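Local coordinates for protein CEL61B (Hypocrea jecorina, PDB 2VTC) that cleaves crystalline and amorphous polysaccharides such as cellulose by copper-dependent oxidation of their glycosidic bonds, at residues A[108-113]-A[147-152]; A[177-182]-A[219-224]. One frame throughout, in Å; residues are numbered along the deposited sequence.

Contact 1 of 2, residues A[108-113]-A[147-152]. With NI (nickel (II) ion), chain E.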
# COMPACT_ATOMS: atom_id res chain seq x y z
N HIS A 108 0.05 15.92 1.05
CA HIS A 108 0.04 15.38 2.43
C HIS A 108 1.55 15.18 2.66
O HIS A 108 2.10 14.14 2.34
CB HIS A 108 -0.71 14.09 2.70
CG HIS A 108 -2.20 14.26 2.74
ND1 HIS A 108 -2.81 15.38 3.27
CD2 HIS A 108 -3.19 13.45 2.31
CE1 HIS A 108 -4.12 15.25 3.15
NE2 HIS A 108 -4.37 14.09 2.58
N PRO A 109 2.26 16.24 3.13
CA PRO A 109 3.72 16.17 3.22
C PRO A 109 4.25 15.51 4.50
O PRO A 109 5.47 15.27 4.60
CB PRO A 109 4.13 17.66 3.19
CG PRO A 109 3.04 18.33 3.93
CD PRO A 109 1.76 17.59 3.50
N TYR A 110 3.37 15.20 5.45
CA TYR A 110 3.74 14.58 6.71
C TYR A 110 3.38 13.09 6.77
O TYR A 110 2.22 12.72 6.59
CB TYR A 110 3.02 15.25 7.88
CG TYR A 110 3.36 16.72 8.11
CD1 TYR A 110 4.41 17.07 8.96
CD2 TYR A 110 2.62 17.74 7.51
CE1 TYR A 110 4.72 18.42 9.20
CE2 TYR A 110 2.92 19.09 7.74
CZ TYR A 110 3.98 19.40 8.59
OH TYR A 110 4.29 20.73 8.83
N GLY A 111 4.37 12.25 7.06
CA GLY A 111 4.10 10.84 7.34
C GLY A 111 4.97 9.84 6.61
O GLY A 111 5.58 10.15 5.56
N PRO A 112 5.01 8.60 7.15
CA PRO A 112 5.81 7.53 6.57
C PRO A 112 5.12 6.81 5.40
O PRO A 112 3.92 6.99 5.16
CB PRO A 112 5.97 6.56 7.73
CG PRO A 112 4.65 6.67 8.48
CD PRO A 112 4.30 8.17 8.37
N ILE A 113 5.90 5.98 4.73
CA ILE A 113 5.43 5.15 3.61
C ILE A 113 5.90 3.73 3.86
O ILE A 113 7.08 3.51 4.15
CB ILE A 113 6.01 5.67 2.26
CG1 ILE A 113 5.59 7.14 2.03
CG2 ILE A 113 5.59 4.76 1.10
CD1 ILE A 113 6.02 7.71 0.69
N GLN A 147 14.36 16.86 8.92
CA GLN A 147 12.95 16.84 9.39
C GLN A 147 11.93 16.67 8.25
O GLN A 147 10.74 17.01 8.40
CB GLN A 147 12.62 18.05 10.29
CG GLN A 147 13.44 18.10 11.58
CD GLN A 147 13.07 17.04 12.61
OE1 GLN A 147 11.95 17.03 13.12
NE2 GLN A 147 14.02 16.18 12.95
N VAL A 148 12.39 16.11 7.13
CA VAL A 148 11.55 15.88 5.95
C VAL A 148 11.08 14.43 5.88
O VAL A 148 11.88 13.50 5.97
CB VAL A 148 12.27 16.25 4.63
CG1 VAL A 148 11.39 15.97 3.42
CG2 VAL A 148 12.60 17.73 4.62
N TRP A 149 9.76 14.27 5.72
CA TRP A 149 9.12 12.94 5.66
C TRP A 149 9.16 12.29 4.28
O TRP A 149 9.22 12.96 3.24
CB TRP A 149 7.66 13.06 6.08
CG TRP A 149 7.46 13.29 7.52
CD1 TRP A 149 7.29 14.51 8.15
CD2 TRP A 149 7.39 12.30 8.54
NE1 TRP A 149 7.12 14.31 9.50
CE2 TRP A 149 7.18 12.97 9.77
CE3 TRP A 149 7.51 10.89 8.54
CZ2 TRP A 149 7.09 12.29 11.00
CZ3 TRP A 149 7.40 10.22 9.76
CH2 TRP A 149 7.17 10.90 10.96
N ALA A 150 9.09 10.96 4.28
CA ALA A 150 8.96 10.20 3.03
C ALA A 150 7.85 10.75 2.12
O ALA A 150 8.03 10.79 0.90
CB ALA A 150 8.71 8.71 3.34
N GLN A 151 6.73 11.17 2.69
CA GLN A 151 5.62 11.68 1.85
C GLN A 151 5.95 12.99 1.12
O GLN A 151 5.48 13.22 0.00
CB GLN A 151 4.32 11.75 2.64
CG GLN A 151 3.62 10.36 2.72
CD GLN A 151 2.38 10.36 3.56
OE1 GLN A 151 1.43 11.08 3.27
NE2 GLN A 151 2.37 9.55 4.62
N GLN A 152 6.79 13.83 1.73
CA GLN A 152 7.32 15.00 1.02
C GLN A 152 8.22 14.57 -0.15
O GLN A 152 8.14 15.12 -1.26
CB GLN A 152 8.04 15.96 1.99
CG GLN A 152 8.62 17.23 1.34
CD GLN A 152 7.60 18.07 0.60
OE1 GLN A 152 7.67 18.22 -0.61
NE2 GLN A 152 6.64 18.63 1.33
NI NI E . -6.07 13.33 1.70
O HOH W 1 7.92 16.52 5.32
O HOH W 2 -6.71 15.26 1.00
O HOH W 3 -6.60 13.32 2.79

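Contact 2 of 2, residues A[177-182]-A[219-224]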
# COMPACT_ATOMS: atom_id res chain seq x y z
N ARG A 177 0.79 -4.57 -0.98
CA ARG A 177 -0.04 -3.58 -0.30
C ARG A 177 0.84 -2.38 0.03
O ARG A 177 1.67 -2.46 0.93
CB ARG A 177 -0.67 -4.19 0.96
CG ARG A 177 -1.54 -3.30 1.84
CD ARG A 177 -1.90 -4.05 3.11
NE ARG A 177 -2.77 -3.22 3.94
CZ ARG A 177 -2.32 -2.23 4.73
NH1 ARG A 177 -0.99 -1.98 4.83
NH2 ARG A 177 -3.21 -1.50 5.42
N HIS A 178 0.64 -1.31 -0.76
CA HIS A 178 1.46 -0.09 -0.70
C HIS A 178 0.65 0.98 0.05
O HIS A 178 -0.51 1.23 -0.31
CB HIS A 178 1.77 0.35 -2.14
CG HIS A 178 2.54 1.64 -2.23
ND1 HIS A 178 3.78 1.82 -1.65
CD2 HIS A 178 2.25 2.79 -2.88
CE1 HIS A 178 4.21 3.04 -1.92
NE2 HIS A 178 3.30 3.66 -2.65
N GLU A 179 1.24 1.61 1.09
CA GLU A 179 0.42 2.41 2.00
C GLU A 179 1.08 3.71 2.46
O GLU A 179 2.20 3.68 2.94
CB GLU A 179 0.05 1.58 3.21
CG GLU A 179 -0.89 2.27 4.22
CD GLU A 179 -1.21 1.34 5.37
OE1 GLU A 179 -0.31 0.55 5.79
OE2 GLU A 179 -2.38 1.36 5.87
N LEU A 180 0.34 4.81 2.36
CA LEU A 180 0.79 6.10 2.89
C LEU A 180 0.05 6.34 4.18
O LEU A 180 -1.18 6.19 4.25
CB LEU A 180 0.49 7.24 1.91
CG LEU A 180 0.88 7.02 0.44
CD1 LEU A 180 0.51 8.22 -0.44
CD2 LEU A 180 2.31 6.67 0.26
N LEU A 181 0.79 6.70 5.24
CA LEU A 181 0.13 7.02 6.51
C LEU A 181 0.28 8.53 6.73
O LEU A 181 1.30 8.97 7.29
CB LEU A 181 0.75 6.26 7.67
CG LEU A 181 0.50 4.73 7.67
CD1 LEU A 181 1.54 4.07 6.78
CD2 LEU A 181 0.59 4.21 9.08
N ALA A 182 -0.70 9.30 6.25
CA ALA A 182 -0.63 10.78 6.33
C ALA A 182 -0.90 11.22 7.76
O ALA A 182 -1.95 10.93 8.38
CB ALA A 182 -1.62 11.43 5.32
N GLN A 219 -4.13 -6.74 12.33
CA GLN A 219 -3.20 -6.74 13.46
C GLN A 219 -1.97 -5.85 13.21
O GLN A 219 -1.05 -5.82 14.02
CB GLN A 219 -2.77 -8.18 13.80
CG GLN A 219 -3.88 -9.03 14.44
CD GLN A 219 -3.48 -10.50 14.63
OE1 GLN A 219 -2.30 -10.85 14.73
NE2 GLN A 219 -4.48 -11.38 14.66
N LEU A 220 -1.96 -5.12 12.09
CA LEU A 220 -0.79 -4.28 11.75
C LEU A 220 -0.60 -3.12 12.72
O LEU A 220 0.53 -2.86 13.16
CB LEU A 220 -0.85 -3.75 10.33
CG LEU A 220 -0.78 -4.78 9.21
CD1 LEU A 220 -1.10 -4.11 7.90
CD2 LEU A 220 0.59 -5.50 9.11
N TYR A 221 -1.72 -2.45 13.04
CA TYR A 221 -1.68 -1.17 13.77
C TYR A 221 -2.77 -1.06 14.85
O TYR A 221 -3.87 -1.59 14.68
CB TYR A 221 -1.95 -0.01 12.82
CG TYR A 221 -1.19 -0.04 11.53
CD1 TYR A 221 0.20 0.01 11.53
CD2 TYR A 221 -1.87 -0.09 10.29
CE1 TYR A 221 0.91 -0.02 10.34
CE2 TYR A 221 -1.17 -0.09 9.08
CZ TYR A 221 0.24 -0.06 9.13
OH TYR A 221 0.96 -0.06 7.96
N LYS A 222 -2.43 -0.35 15.93
CA LYS A 222 -3.39 0.02 16.99
C LYS A 222 -3.48 1.56 17.07
O LYS A 222 -2.50 2.25 16.76
CB LYS A 222 -2.97 -0.58 18.34
CG LYS A 222 -2.98 -2.10 18.37
CD LYS A 222 -2.92 -2.65 19.78
CE LYS A 222 -2.68 -4.16 19.77
NZ LYS A 222 -2.71 -4.77 21.14
N PRO A 223 -4.65 2.10 17.45
CA PRO A 223 -4.81 3.57 17.49
C PRO A 223 -3.85 4.32 18.43
O PRO A 223 -3.68 5.54 18.27
CB PRO A 223 -6.26 3.76 17.95
CG PRO A 223 -6.94 2.47 17.48
CD PRO A 223 -5.92 1.42 17.79
N THR A 224 -3.24 3.59 19.35
CA THR A 224 -2.31 4.16 20.34
C THR A 224 -0.83 3.87 20.10
O THR A 224 0.02 4.21 20.94
CB THR A 224 -2.66 3.67 21.77
OG1 THR A 224 -2.65 2.23 21.79
CG2 THR A 224 -4.04 4.22 22.21

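Contact 1 of 2, residues A[108-113]-A[147-152]
The loop that carries the metal ligand H108 is packed, through P109 to I113, against W149 and the first turn of helix 150-156. The indole of W149 lies against the loop backbone: G111 N sits over one face, toward the rim, 3.3 Å from W149 CG, and Y110 CA makes an off-centre CH-pi contact with the five-membered ring. W149 CZ3 reaches P112 CD, side by side. Water 1 joins P109 O to W149 N. In this AA9 monooxygenase H108, H20 and Y195 bind the catalytic copper; here nickel occupies the site, 2.1 Å from H108 NE2. W149 is also the N-cap of the helix, and Q151 ties the loop to its first turn: Q151 N donates to G111 O (3.3 Å), while Q151 NE2 meets P112 O (3.0 Å) from above the carbonyl plane. The extended Q151 chain (chi2 176°) carries CD out to the loop, and W106 NE1 donates to OE1 of its amide. I113 CG1 packs on A150 CB at 3.7 Å. An alanine at W149 would probably take the indole away from the backbone at Y110-G111 and from P112 CD, opening a gap beside the loop.

Contact 2 of 2, residues A[177-182]-A[219-224]
Y221 and E179 meet tip to tip across this contact, joined by a hydrogen bond from Y221 OH to E179 OE1 of 2.6 Å. The hydroxyl comes to the syn side of the carboxylate, 33° out of its plane, and the carboxylate and phenol ring are turned 48° against each other. E179 CG is anti to the backbone N (chi1 -176°) and the chain stays extended beyond it, carrying the carboxylate out from the strand to the tyrosine.

The charged interaction runs along the strand. R177 grips the same carboxylate end-on, NH1 reaching E179 OE1 at 2.8 Å and NH2 reaching OE2 at 3.0 Å, both from above the carboxylate plane. E179 OE1 therefore accepts from R177 NH1 and Y221 OH, which approach from opposite faces of that plane; this double hold is likely to favour the ionised carboxylate. R177 and E179 lie two residues apart on strand 172-182, part of the mixed sheet of the AA9 beta-sandwich core, and both point toward the long loop that follows strand 215-216. R177 NE and NH2 also donate to V77 O and I76 O, and Y221 OH is hydrogen-bonded to Y116 OH, so buried polar groups at this interface have further partners.

Van der Waals contacts from two leucines flank the polar centre. L220 CD1 lies over one face of the R177 guanidinium, toward its rim, 3.7 Å from NH1. L220 CB, from the residue before it, sits over the centre of one face of the Y221 ring, and L181 CD2 approaches obliquely, 4.3 Å from Y221 CZ. V114 of strand 113-119 and P242 also touch Y221.

Overall arrangement
From the N terminus, the chain first reaches 108-113, in the loop between strands 96-102 and 113-119. After strands 113-119 and 133-143 it returns at 147-152, where contact 1 closes that excursion. Contact 2 opens only afterwards, with strand 172-182, and closes after strands 193-204 and 215-216, when the long C-terminal loop comes back at 219-224. The two are thus in series, neither nested nor crossed, with centres about 14 Å apart. Segment 177-182 nevertheless bridges them: L181 probably hydrogen-bonds through its N to P112 O and through its O to Q151 NE2, while I113 packs on H178. One sheet thereby joins metal-site loop, helix 150-156 and C-terminal loop.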